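Local coordinates for protein alginate lyase, family PL7 (Zobellia galactanivorans, PDB 4BE3) that probably cleaves alginate by beta-elimination, acting as an exolytic lyase of polysaccharide lyase family 7, at residues Gly108-Asp113 with Gln254-Gly259. Numbering follows the deposited sequence.
Sequences GQIHSD and QYFKLG. With SRT (S,R meso-tartaric acid), chain C.
Tyr255 OH is gripped from two directions: 2.6 Å from O2 of the bound meso-tartaric acid, and linked through one water to Asp113 OD1, to which that water donates. The tyrosine stands on strand 254-258, antiparallel to strand 104-112 in the curved sheet of the PL7 beta-jelly roll, whose concave face forms the ligand groove. This pair illustrates how adjacent strands can build a pocket on one face and a core on the other. Around the hydrogen-bonded pair His111-Tyr255, His111 N reaches Tyr255 O at 2.9 Å in a nearly straight bond, while Tyr255 N returns to His111 O. Tyr255 CG sits between its backbone N and carbonyl carbon (chi1 55°), which swings the ring back over the neighbouring strand, one face above His111 O. The two rings make an offset edge-to-face pair with planes 66° apart, the imidazole turning its edge to the phenol face. Tartrate O11 lies 3.4 Å above the centre of the His111 ring, while ND1 is hydrogen-bonded to Glu119. Lys257, paired with Gln109, bends at chi3 (77°) to bring NZ to tartrate O11 and O3; a salt bridge to Glu67 holds NZ as well, and Thr60 also holds the ligand. On the reverse face Ile110 and Phe256 run side by side toward strand 187-194 of the second sheet. There the isoleucine's CG1 branch lies 3.5 Å from Phe256 CE1, and its CG2 methyl packs against Gln254 CB at 3.7 Å.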
loop_
_atom_site.group_PDB
_atom_site.type_symbol
_atom_site.label_atom_id
_atom_site.label_comp_id
_atom_site.label_asym_id
_atom_site.label_seq_id
_atom_site.Cartn_x
_atom_site.Cartn_y
_atom_site.Cartn_z
ATOM N N GLY A 108 -5.687 19.103 -2.125
ATOM C CA GLY A 108 -5.261 17.645 -2.189
ATOM C C GLY A 108 -3.887 17.512 -2.756
ATOM O O GLY A 108 -3.448 18.415 -3.549
ATOM N N GLN A 109 -3.088 16.513 -2.326
ATOM C CA GLN A 109 -1.783 16.400 -2.870
ATOM C C GLN A 109 -1.348 14.932 -2.787
ATOM O O GLN A 109 -1.985 14.152 -2.033
ATOM C CB GLN A 109 -0.721 17.102 -2.016
ATOM C CG GLN A 109 -1.080 18.039 -1.021
ATOM C CD GLN A 109 0.129 18.558 -0.211
ATOM O OE1 GLN A 109 -0.061 19.205 0.793
ATOM N NE2 GLN A 109 1.325 18.231 -0.626
ATOM N N ILE A 110 -0.303 14.627 -3.570
ATOM C CA ILE A 110 0.540 13.434 -3.256
ATOM C C ILE A 110 1.840 14.103 -2.762
ATOM O O ILE A 110 2.392 14.982 -3.478
ATOM C CB ILE A 110 0.829 12.597 -4.502
ATOM C CG1 ILE A 110 -0.558 11.998 -4.925
ATOM C CG2 ILE A 110 1.944 11.537 -4.115
ATOM C CD1 ILE A 110 -0.430 11.299 -6.255
ATOM N N HIS A 111 2.340 13.677 -1.568
ATOM C CA HIS A 111 3.598 14.217 -1.085
ATOM C C HIS A 111 4.590 13.099 -0.914
ATOM O O HIS A 111 4.223 12.016 -0.392
ATOM C CB HIS A 111 3.235 14.849 0.251
ATOM C CG HIS A 111 4.402 15.418 0.981
ATOM N ND1 HIS A 111 4.951 16.579 0.622
ATOM C CD2 HIS A 111 5.161 14.913 2.017
ATOM C CE1 HIS A 111 6.068 16.833 1.419
ATOM N NE2 HIS A 111 6.173 15.827 2.284
ATOM N N SER A 112 5.843 13.332 -1.317
ATOM C CA SER A 112 6.830 12.229 -1.221
ATOM C C SER A 112 7.317 12.254 0.274
ATOM O O SER A 112 7.565 13.313 0.934
ATOM C CB SER A 112 7.914 12.471 -2.351
ATOM O OG SER A 112 9.042 11.672 -1.793
ATOM N N ASP A 113 7.574 11.037 0.837
ATOM C CA ASP A 113 7.998 10.926 2.246
ATOM C C ASP A 113 9.545 10.889 2.307
ATOM O O ASP A 113 10.108 10.812 3.412
ATOM C CB ASP A 113 7.432 9.621 2.857
ATOM C CG ASP A 113 7.669 9.584 4.374
ATOM O OD1 ASP A 113 7.349 10.598 5.020
ATOM O OD2 ASP A 113 8.174 8.562 4.881
ATOM N N GLN A 254 5.453 7.638 -1.134
ATOM C CA GLN A 254 4.570 8.845 -0.970
ATOM C C GLN A 254 3.263 8.565 -0.384
ATOM O O GLN A 254 3.001 7.398 0.036
ATOM C CB GLN A 254 4.299 9.388 -2.243
ATOM C CG GLN A 254 3.790 8.515 -3.229
ATOM C CD GLN A 254 4.576 9.097 -4.409
ATOM O OE1 GLN A 254 5.835 9.649 -4.319
ATOM N NE2 GLN A 254 3.818 9.201 -5.461
ATOM N N TYR A 255 2.475 9.633 -0.144
ATOM C CA TYR A 255 1.212 9.432 0.465
ATOM C C TYR A 255 0.277 10.583 0.134
ATOM O O TYR A 255 0.772 11.661 -0.303
ATOM C CB TYR A 255 1.319 9.287 1.999
ATOM C CG TYR A 255 2.037 10.437 2.681
ATOM C CD1 TYR A 255 3.415 10.381 2.869
ATOM C CD2 TYR A 255 1.319 11.553 3.203
ATOM C CE1 TYR A 255 4.077 11.401 3.571
ATOM C CE2 TYR A 255 1.968 12.575 3.877
ATOM C CZ TYR A 255 3.352 12.503 4.040
ATOM O OH TYR A 255 4.040 13.491 4.703
ATOM N N PHE A 256 -1.001 10.356 0.257
ATOM C CA PHE A 256 -1.960 11.471 -0.021
ATOM C C PHE A 256 -2.070 12.409 1.095
ATOM O O PHE A 256 -1.849 12.067 2.286
ATOM C CB PHE A 256 -3.398 10.941 -0.263
ATOM C CG PHE A 256 -3.528 10.201 -1.580
ATOM C CD1 PHE A 256 -3.356 10.894 -2.732
ATOM C CD2 PHE A 256 -3.857 8.811 -1.665
ATOM C CE1 PHE A 256 -3.530 10.297 -4.010
ATOM C CE2 PHE A 256 -4.124 8.172 -2.924
ATOM C CZ PHE A 256 -3.868 8.913 -4.119
ATOM N N LYS A 257 -2.459 13.682 0.797
ATOM C CA LYS A 257 -2.861 14.643 1.828
ATOM C C LYS A 257 -4.097 15.397 1.350
ATOM O O LYS A 257 -4.338 15.500 0.126
ATOM C CB LYS A 257 -1.739 15.717 2.027
ATOM C CG LYS A 257 -0.388 15.028 2.368
ATOM C CD LYS A 257 0.626 16.073 2.968
ATOM C CE LYS A 257 0.106 16.238 4.416
ATOM N NZ LYS A 257 0.607 17.458 5.102
ATOM N N LEU A 258 -4.863 15.877 2.290
ATOM C CA LEU A 258 -6.170 16.487 1.930
ATOM C C LEU A 258 -6.464 17.449 3.025
ATOM O O LEU A 258 -6.346 17.093 4.273
ATOM C CB LEU A 258 -7.210 15.342 1.929
ATOM C CG LEU A 258 -8.652 15.805 1.662
ATOM C CD1 LEU A 258 -9.409 14.639 0.879
ATOM C CD2 LEU A 258 -9.462 16.095 2.924
ATOM N N GLY A 259 -7.049 18.638 2.668
ATOM C CA GLY A 259 -7.529 19.580 3.702
ATOM C C GLY A 259 -7.334 21.029 3.174
ATOM O O GLY A 259 -7.725 21.283 2.003
HETATM O O1 SRT C . 5.310 18.301 4.482
HETATM O O11 SRT C . 3.285 17.487 3.738
HETATM C C1 SRT C . 4.220 17.666 4.544
HETATM C C2 SRT C . 3.727 17.036 5.800
HETATM O O2 SRT C . 3.195 15.694 5.736
HETATM C C3 SRT C . 3.981 17.766 7.094
HETATM O O3 SRT C . 2.842 18.496 6.912
HETATM C C4 SRT C . 4.073 17.004 8.339
HETATM O O4 SRT C . 3.165 17.001 9.162
HETATM O O41 SRT C . 5.010 16.225 8.510
HETATM O O HOH W 1 6.607 13.130 5.169
#